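Local coordinates for CRISPR-associated protein,CRISPR-associated endonuclease Cas9 (Corynebacterium diphtheriae, PDB 6JOO) that uses a guide RNA to recognise and cleave target DNA beside a PAM, as a Mg(2+)-dependent endonuclease of CRISPR immunity, at a contact of chain A with DNA. Numbering follows the deposited sequence.

Contact 1: a contact of chain A with DNA. Residues 832, 858, 890-891, 894. With nucleotides of chain B.
The C-terminal segment of this engineered fusion, which carries the PAM-interacting part of Cas9, meets one end of the 28-nucleotide DNA strand (chain B) here, with its polar bonds converging on the phosphate of DA2.

The backbone contacts come from two directions. Lys894, in helix 892-898, has CG anti to the backbone N (chi1 -173°) and an extended chain beyond it, so its ammonium reaches the phosphate at full length. Lys894 NZ forms a salt bridge and hydrogen bond with OP1 of DA2 at 2.8 Å, and a weak one with the bridging O3' of DC1 at 3.4 Å. The other non-bridging oxygen is bound by main chain: Ala891 N donates to OP2 of DA2 over 3.1 Å, with 141° at the hydrogen. As Ala891 directly precedes helix 892-898, the N-terminal end of that helix may add to the electrostatic pull on this phosphate. CB of Ala891 lies 3.6 Å from the deoxyribose C5' of DC1. Thr832 turns its methyl toward the strand, CG2 anti to the carbonyl carbon and 3.7 Å from OP1 of DA2. This is a van der Waals approach beside the salt-bridged oxygen.

Base contact rests on Lys858, at the start of strand 858-863, which reaches into the major groove. Its chain is nearly straight up to CE and bends at the last torsion (chi4 48°). Lys858 CE and NZ both lie 3.3 Å from N7 on the Hoogsteen edge of DA2, so N7 sits broadside to the CE-NZ bond and a hydrogen bond is not established. Lys858 CE also meets the methyl C7 of DT3 at 3.6 Å. Without a hydrogen bond to a base, any preference Lys858 gives is likely to be modest.

Together these groups fix the phosphate of DA2 and place a lysine against neighbouring bases, holding the chain B strand of the PAM-side duplex against the C-terminal part of Cas9, which probably supports PAM recognition.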
loop_
_atom_site.group_PDB
_atom_site.type_symbol
_atom_site.label_atom_id
_atom_site.label_comp_id
_atom_site.label_asym_id
_atom_site.label_seq_id
_atom_site.Cartn_x
_atom_site.Cartn_y
_atom_site.Cartn_z
ATOM N N THR A 832 29.259 8.513 23.446
ATOM C CA THR A 832 29.033 7.729 24.648
ATOM C C THR A 832 30.024 6.568 24.697
ATOM O O THR A 832 30.772 6.316 23.750
ATOM C CB THR A 832 27.593 7.216 24.705
ATOM O OG1 THR A 832 27.334 6.372 23.576
ATOM C CG2 THR A 832 26.610 8.382 24.693
ATOM N N LYS A 858 16.110 14.287 22.212
ATOM C CA LYS A 858 17.093 13.307 21.783
ATOM C C LYS A 858 16.824 12.896 20.348
ATOM O O LYS A 858 15.674 12.802 19.919
ATOM C CB LYS A 858 17.086 12.057 22.672
ATOM C CG LYS A 858 17.623 12.287 24.060
ATOM C CD LYS A 858 17.388 11.085 24.953
ATOM C CE LYS A 858 18.197 11.207 26.232
ATOM N NZ LYS A 858 18.055 12.554 26.854
ATOM N N PRO A 890 21.767 10.563 21.100
ATOM C CA PRO A 890 22.392 11.744 21.701
ATOM C C PRO A 890 21.370 12.813 22.035
ATOM O O PRO A 890 20.311 12.913 21.411
ATOM C CB PRO A 890 23.353 12.222 20.611
ATOM C CG PRO A 890 22.682 11.817 19.350
ATOM C CD PRO A 890 21.944 10.539 19.637
ATOM N N ALA A 891 21.695 13.616 23.042
ATOM C CA ALA A 891 20.885 14.788 23.333
ATOM C C ALA A 891 21.107 15.847 22.264
ATOM O O ALA A 891 22.228 16.048 21.790
ATOM C CB ALA A 891 21.221 15.351 24.713
ATOM N N LYS A 894 23.522 18.671 23.474
ATOM C CA LYS A 894 24.906 18.218 23.561
ATOM C C LYS A 894 25.492 17.976 22.177
ATOM O O LYS A 894 26.644 18.336 21.908
ATOM C CB LYS A 894 24.987 16.950 24.411
ATOM C CG LYS A 894 26.401 16.477 24.709
ATOM C CD LYS A 894 26.385 15.121 25.402
ATOM C CE LYS A 894 27.773 14.735 25.896
ATOM N NZ LYS A 894 27.784 13.355 26.465
ATOM O "O5'" DC B 1 22.860 17.240 28.489
ATOM C "C5'" DC B 1 23.065 16.040 27.751
ATOM C "C4'" DC B 1 23.559 14.927 28.657
ATOM O "O4'" DC B 1 22.835 14.962 29.903
ATOM C "C3'" DC B 1 23.344 13.530 28.118
ATOM O "O3'" DC B 1 24.450 13.159 27.326
ATOM C "C2'" DC B 1 23.260 12.677 29.387
ATOM C "C1'" DC B 1 22.747 13.658 30.446
ATOM N N1 DC B 1 21.333 13.416 30.869
ATOM C C2 DC B 1 21.001 12.253 31.578
ATOM O O2 DC B 1 21.886 11.430 31.842
ATOM N N3 DC B 1 19.712 12.062 31.958
ATOM C C4 DC B 1 18.786 12.974 31.657
ATOM N N4 DC B 1 17.530 12.742 32.052
ATOM C C5 DC B 1 19.105 14.164 30.942
ATOM C C6 DC B 1 20.377 14.343 30.573
ATOM P P DA B 2 24.302 11.992 26.237
ATOM O OP1 DA B 2 25.628 11.803 25.609
ATOM O OP2 DA B 2 23.113 12.291 25.406
ATOM O "O5'" DA B 2 23.977 10.691 27.100
ATOM C "C5'" DA B 2 25.004 10.044 27.825
ATOM C "C4'" DA B 2 24.431 8.906 28.647
ATOM O "O4'" DA B 2 23.278 9.375 29.380
ATOM C "C3'" DA B 2 23.966 7.695 27.836
ATOM O "O3'" DA B 2 24.682 6.545 28.239
ATOM C "C2'" DA B 2 22.465 7.566 28.138
ATOM C "C1'" DA B 2 22.296 8.369 29.418
ATOM N N9 DA B 2 20.993 9.027 29.520
ATOM C C8 DA B 2 20.626 10.196 28.919
ATOM N N7 DA B 2 19.397 10.566 29.184
ATOM C C5 DA B 2 18.920 9.573 30.018
ATOM C C6 DA B 2 17.675 9.386 30.649
ATOM N N6 DA B 2 16.649 10.235 30.519
ATOM N N1 DA B 2 17.522 8.289 31.419
ATOM C C2 DA B 2 18.551 7.443 31.543
ATOM N N3 DA B 2 19.769 7.512 30.999
ATOM C C4 DA B 2 19.889 8.613 30.241
ATOM P P DT B 3 24.637 5.214 27.341
ATOM O OP1 DT B 3 25.891 4.465 27.574
ATOM O OP2 DT B 3 24.251 5.603 25.968
ATOM O "O5'" DT B 3 23.436 4.379 27.969
ATOM C "C5'" DT B 3 23.441 4.096 29.350
ATOM C "C4'" DT B 3 22.108 3.523 29.780
ATOM O "O4'" DT B 3 21.104 4.550 29.742
ATOM C "C3'" DT B 3 21.578 2.395 28.899
ATOM O "O3'" DT B 3 21.692 1.172 29.588
ATOM C "C2'" DT B 3 20.105 2.765 28.632
ATOM C "C1'" DT B 3 19.860 3.936 29.576
ATOM N N1 DT B 3 18.916 4.952 29.035
ATOM C C2 DT B 3 17.631 5.012 29.520
ATOM O O2 DT B 3 17.204 4.266 30.383
ATOM N N3 DT B 3 16.855 5.990 28.955
ATOM C C4 DT B 3 17.228 6.892 27.976
ATOM O O4 DT B 3 16.459 7.737 27.530
ATOM C C5 DT B 3 18.588 6.772 27.517
ATOM C C7 DT B 3 19.109 7.693 26.456
ATOM C C6 DT B 3 19.356 5.821 28.062
#

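Contact 2: a contact of chain A with DNA. Residues 747, 852-854, 860, 862, 885. With nucleotides of chain C; nucleotides of chain B.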
loop_
_atom_site.group_PDB
_atom_site.type_symbol
_atom_site.label_atom_id
_atom_site.label_comp_id
_atom_site.label_asym_id
_atom_site.label_seq_id
_atom_site.Cartn_x
_atom_site.Cartn_y
_atom_site.Cartn_z
ATOM N N SER A 747 4.530 7.912 16.444
ATOM C CA SER A 747 5.729 8.430 15.794
ATOM C C SER A 747 5.422 9.244 14.542
ATOM O O SER A 747 6.292 9.380 13.673
ATOM C CB SER A 747 6.676 7.279 15.447
ATOM O OG SER A 747 6.071 6.376 14.538
ATOM N N GLY A 852 15.231 8.534 13.461
ATOM C CA GLY A 852 14.045 8.881 14.224
ATOM C C GLY A 852 14.304 10.072 15.118
ATOM O O GLY A 852 15.438 10.538 15.266
ATOM N N PHE A 853 13.221 10.562 15.712
ATOM C CA PHE A 853 13.252 11.632 16.706
ATOM C C PHE A 853 12.831 10.982 18.022
ATOM O O PHE A 853 11.643 10.858 18.319
ATOM C CB PHE A 853 12.341 12.780 16.310
ATOM C CG PHE A 853 12.516 13.226 14.888
ATOM C CD1 PHE A 853 13.778 13.329 14.333
ATOM C CD2 PHE A 853 11.414 13.531 14.102
ATOM C CE1 PHE A 853 13.948 13.734 13.025
ATOM C CE2 PHE A 853 11.576 13.938 12.791
ATOM C CZ PHE A 853 12.845 14.040 12.251
ATOM N N PHE A 854 13.824 10.560 18.805
ATOM C CA PHE A 854 13.572 9.651 19.920
ATOM C C PHE A 854 12.734 10.314 21.005
ATOM O O PHE A 854 11.634 9.855 21.328
ATOM C CB PHE A 854 14.904 9.156 20.484
ATOM C CG PHE A 854 14.769 8.045 21.488
ATOM C CD1 PHE A 854 14.546 6.742 21.070
ATOM C CD2 PHE A 854 14.877 8.299 22.848
ATOM C CE1 PHE A 854 14.424 5.716 21.988
ATOM C CE2 PHE A 854 14.757 7.277 23.768
ATOM C CZ PHE A 854 14.531 5.983 23.337
ATOM N N ARG A 860 17.664 9.928 17.261
ATOM C CA ARG A 860 17.994 8.524 17.039
ATOM C C ARG A 860 18.883 8.442 15.806
ATOM O O ARG A 860 18.401 8.596 14.678
ATOM C CB ARG A 860 16.743 7.666 16.865
ATOM C CG ARG A 860 17.054 6.171 16.846
ATOM C CD ARG A 860 15.917 5.335 16.271
ATOM N NE ARG A 860 14.752 5.275 17.149
ATOM C CZ ARG A 860 14.504 4.285 18.001
ATOM N NH1 ARG A 860 15.346 3.264 18.094
ATOM N NH2 ARG A 860 13.413 4.316 18.756
ATOM N N ARG A 862 22.152 6.356 13.677
ATOM C CA ARG A 862 22.842 5.118 13.401
ATOM C C ARG A 862 23.972 5.399 12.404
ATOM O O ARG A 862 23.898 6.368 11.652
ATOM C CB ARG A 862 21.898 4.054 12.822
ATOM C CG ARG A 862 20.925 3.480 13.832
ATOM C CD ARG A 862 20.264 2.218 13.299
ATOM N NE ARG A 862 19.295 1.659 14.239
ATOM C CZ ARG A 862 17.997 1.942 14.228
ATOM N NH1 ARG A 862 17.510 2.779 13.322
ATOM N NH2 ARG A 862 17.184 1.388 15.118
ATOM N N ARG A 885 19.654 -1.809 17.367
ATOM C CA ARG A 885 18.585 -1.246 18.178
ATOM C C ARG A 885 19.140 -0.904 19.552
ATOM O O ARG A 885 19.851 -1.724 20.143
ATOM C CB ARG A 885 17.415 -2.231 18.278
ATOM C CG ARG A 885 16.282 -1.803 19.191
ATOM C CD ARG A 885 15.199 -2.863 19.219
ATOM N NE ARG A 885 14.065 -2.439 20.028
ATOM C CZ ARG A 885 13.062 -1.699 19.570
ATOM N NH1 ARG A 885 13.052 -1.303 18.305
ATOM N NH2 ARG A 885 12.070 -1.353 20.378
ATOM O "O5'" DG C 1 14.587 -2.016 14.772
ATOM C "C5'" DG C 1 14.505 -1.704 13.386
ATOM C "C4'" DG C 1 13.246 -0.916 13.092
ATOM O "O4'" DG C 1 12.098 -1.783 13.227
ATOM C "C3'" DG C 1 12.998 0.249 14.033
ATOM O "O3'" DG C 1 13.564 1.423 13.494
ATOM C "C2'" DG C 1 11.476 0.338 14.073
ATOM C "C1'" DG C 1 11.064 -1.124 13.931
ATOM N N9 DG C 1 10.859 -1.821 15.199
ATOM C C8 DG C 1 11.686 -2.763 15.762
ATOM N N7 DG C 1 11.244 -3.235 16.895
ATOM C C5 DG C 1 10.041 -2.569 17.095
ATOM C C6 DG C 1 9.108 -2.670 18.157
ATOM O O6 DG C 1 9.165 -3.390 19.165
ATOM N N1 DG C 1 8.021 -1.820 17.970
ATOM C C2 DG C 1 7.855 -0.981 16.894
ATOM N N2 DG C 1 6.742 -0.235 16.890
ATOM N N3 DG C 1 8.722 -0.878 15.890
ATOM C C4 DG C 1 9.786 -1.699 16.057
ATOM P P DG C 2 14.027 2.610 14.466
ATOM O OP1 DG C 2 14.770 3.578 13.628
ATOM O OP2 DG C 2 14.694 1.988 15.634
ATOM O "O5'" DG C 2 12.652 3.277 14.947
ATOM C "C5'" DG C 2 11.915 4.103 14.057
ATOM C "C4'" DG C 2 10.537 4.413 14.616
ATOM O "O4'" DG C 2 9.874 3.176 14.958
ATOM C "C3'" DG C 2 10.526 5.244 15.890
ATOM O "O3'" DG C 2 10.519 6.635 15.567
ATOM C "C2'" DG C 2 9.214 4.817 16.537
ATOM C "C1'" DG C 2 9.113 3.345 16.140
ATOM N N9 DG C 2 9.610 2.408 17.152
ATOM C C8 DG C 2 10.835 1.783 17.175
ATOM N N7 DG C 2 10.994 0.987 18.199
ATOM C C5 DG C 2 9.798 1.086 18.896
ATOM C C6 DG C 2 9.383 0.451 20.090
ATOM O O6 DG C 2 10.013 -0.353 20.791
ATOM N N1 DG C 2 8.096 0.830 20.453
ATOM C C2 DG C 2 7.310 1.709 19.752
ATOM N N2 DG C 2 6.094 1.952 20.258
ATOM N N3 DG C 2 7.685 2.312 18.631
ATOM C C4 DG C 2 8.935 1.955 18.263
ATOM P P DG C 3 11.200 7.702 16.558
ATOM O OP1 DG C 3 11.149 9.030 15.901
ATOM O OP2 DG C 3 12.512 7.153 16.958
ATOM O "O5'" DG C 3 10.267 7.683 17.867
ATOM C "C5'" DG C 3 9.041 8.420 17.903
ATOM C "C4'" DG C 3 8.072 7.825 18.923
ATOM O "O4'" DG C 3 8.260 6.401 18.982
ATOM C "C3'" DG C 3 8.229 8.344 20.346
ATOM O "O3'" DG C 3 7.240 9.323 20.594
ATOM C "C2'" DG C 3 8.006 7.120 21.237
ATOM C "C1'" DG C 3 8.086 5.924 20.293
ATOM N N9 DG C 3 9.196 5.034 20.591
ATOM C C8 DG C 3 10.417 5.005 19.967
ATOM N N7 DG C 3 11.222 4.101 20.445
ATOM C C5 DG C 3 10.486 3.491 21.455
ATOM C C6 DG C 3 10.837 2.434 22.329
ATOM O O6 DG C 3 11.903 1.807 22.389
ATOM N N1 DG C 3 9.799 2.122 23.199
ATOM C C2 DG C 3 8.579 2.749 23.220
ATOM N N2 DG C 3 7.702 2.307 24.130
ATOM N N3 DG C 3 8.237 3.739 22.409
ATOM C C4 DG C 3 9.237 4.056 21.555
ATOM P P DT C 4 7.354 10.290 21.869
ATOM O OP1 DT C 4 6.391 11.395 21.675
ATOM O OP2 DT C 4 8.787 10.578 22.076
ATOM O "O5'" DT C 4 6.832 9.398 23.087
ATOM C "C5'" DT C 4 5.479 8.973 23.114
ATOM C "C4'" DT C 4 5.201 8.107 24.331
ATOM O "O4'" DT C 4 6.065 6.940 24.319
ATOM C "C3'" DT C 4 5.418 8.789 25.681
ATOM O "O3'" DT C 4 4.320 8.524 26.529
ATOM C "C2'" DT C 4 6.709 8.157 26.208
ATOM C "C1'" DT C 4 6.658 6.771 25.590
ATOM N N1 DT C 4 8.012 6.147 25.396
ATOM C C2 DT C 4 8.330 4.982 26.059
ATOM O O2 DT C 4 7.565 4.414 26.819
ATOM N N3 DT C 4 9.588 4.500 25.800
ATOM C C4 DT C 4 10.539 5.053 24.960
ATOM O O4 DT C 4 11.644 4.544 24.790
ATOM C C5 DT C 4 10.142 6.269 24.295
ATOM C C7 DT C 4 11.088 6.961 23.359
ATOM C C6 DT C 4 8.913 6.751 24.544
ATOM P P DT B 4 21.364 -0.209 28.842
ATOM O OP1 DT B 4 22.205 -1.261 29.452
ATOM O OP2 DT B 4 21.425 0.035 27.383
ATOM O "O5'" DT B 4 19.844 -0.491 29.230
ATOM C "C5'" DT B 4 19.448 -0.430 30.589
ATOM C "C4'" DT B 4 17.939 -0.508 30.712
ATOM O "O4'" DT B 4 17.349 0.756 30.322
ATOM C "C3'" DT B 4 17.275 -1.581 29.840
ATOM O "O3'" DT B 4 16.506 -2.462 30.655
ATOM C "C2'" DT B 4 16.395 -0.783 28.868
ATOM C "C1'" DT B 4 16.150 0.502 29.637
ATOM N N1 DT B 4 15.850 1.664 28.757
ATOM C C2 DT B 4 14.688 2.374 28.948
ATOM O O2 DT B 4 13.877 2.106 29.814
ATOM N N3 DT B 4 14.508 3.419 28.085
ATOM C C4 DT B 4 15.353 3.816 27.068
ATOM O O4 DT B 4 15.103 4.771 26.343
ATOM C C5 DT B 4 16.551 3.027 26.920
ATOM C C7 DT B 4 17.545 3.363 25.850
ATOM C C6 DT B 4 16.737 2.000 27.760
ATOM P P DC B 6 9.183 -5.321 31.394
ATOM O OP1 DC B 6 8.426 -5.591 32.638
ATOM O OP2 DC B 6 9.874 -6.428 30.696
ATOM O "O5'" DC B 6 8.208 -4.613 30.347
ATOM C "C5'" DC B 6 7.540 -3.418 30.708
ATOM C "C4'" DC B 6 6.898 -2.773 29.495
ATOM O "O4'" DC B 6 7.907 -2.131 28.699
ATOM C "C3'" DC B 6 6.180 -3.736 28.547
ATOM O "O3'" DC B 6 4.777 -3.583 28.696
ATOM C "C2'" DC B 6 6.658 -3.324 27.139
ATOM C "C1'" DC B 6 7.422 -2.031 27.391
ATOM N N1 DC B 6 8.577 -1.831 26.481
ATOM C C2 DC B 6 8.688 -0.638 25.762
ATOM O O2 DC B 6 7.811 0.228 25.894
ATOM N N3 DC B 6 9.754 -0.466 24.937
ATOM C C4 DC B 6 10.675 -1.427 24.826
ATOM N N4 DC B 6 11.708 -1.215 24.003
ATOM C C5 DC B 6 10.576 -2.648 25.556
ATOM C C6 DC B 6 9.523 -2.805 26.363
#
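In strand 847-855 the main chain is almost fully extended at Gly852 (phi/psi -175°/171°) and stays extended at Phe853, and from this stretch Phe853 N donates to OP1 of DG3 in chain C at 2.6 Å. This is the PAM-interacting part of Cas9, within the C-terminal segment of the fusion, whose arginines grip the phosphates of chain C and reach a guanine in the major groove.

Arg862 takes the DG2 phosphate end-on. Its two terminal nitrogens each bind a different oxygen, Arg862 NH1 to OP1 of DG2 at 2.9 Å and Arg862 NH2 to OP2 of DG2 at 2.6 Å; both bonds are nearly straight and lie close to the guanidinium plane, which sets the rotation of the group.

Arg860, with CG anti to the backbone N, bends at chi3 (-71°) and bridges consecutive phosphates. Arg860 NE donates in plane to OP2 of DG3 at 2.9 Å, while Arg860 NH1 makes a salt bridge with OP2 of DG2 at 2.8 Å without pointing an N-H at it. NH2 comes near N7 of DG3, but its N-H groups are directed elsewhere.

The base-directed hydrogen bond comes from Arg885, whose chain is extended to NE. Arg885 NH1 donates to N7 of DG2, on the Hoogsteen edge, at 3.1 Å; N7 alone marks a purine, not a guanine. Arg885 NH1 also sits over the five-membered ring of DG1, 3.3 Å from its centroid, a cation-pi contact that packs the group against DG1.

Phe854 stands edge-to-face with the DG3 imidazole ring. The methyl C7 of DT4 in chain C lies over one face of the Phe854 ring, 3.7 Å from its centroid, whereas O4 of DT4 in chain B meets the ring edge in plane.

The C-alpha centres of contact 1 and contact 2 lie about 12 Å apart, and strand 858-863 runs through both: its first residue, Lys858, serves contact 1, while Arg860 and Arg862 serve contact 2. Contact 1 addresses chain B, whereas contact 2 engages mainly the eight-nucleotide chain C, with a ring-edge approach to chain B. Since the two chains pair with each other, one strand of the protein carries groups directed at both strands of a single duplex. The shared strand ties the positions of the chain B base contact and the chain C phosphate grip together, which may aid PAM recognition.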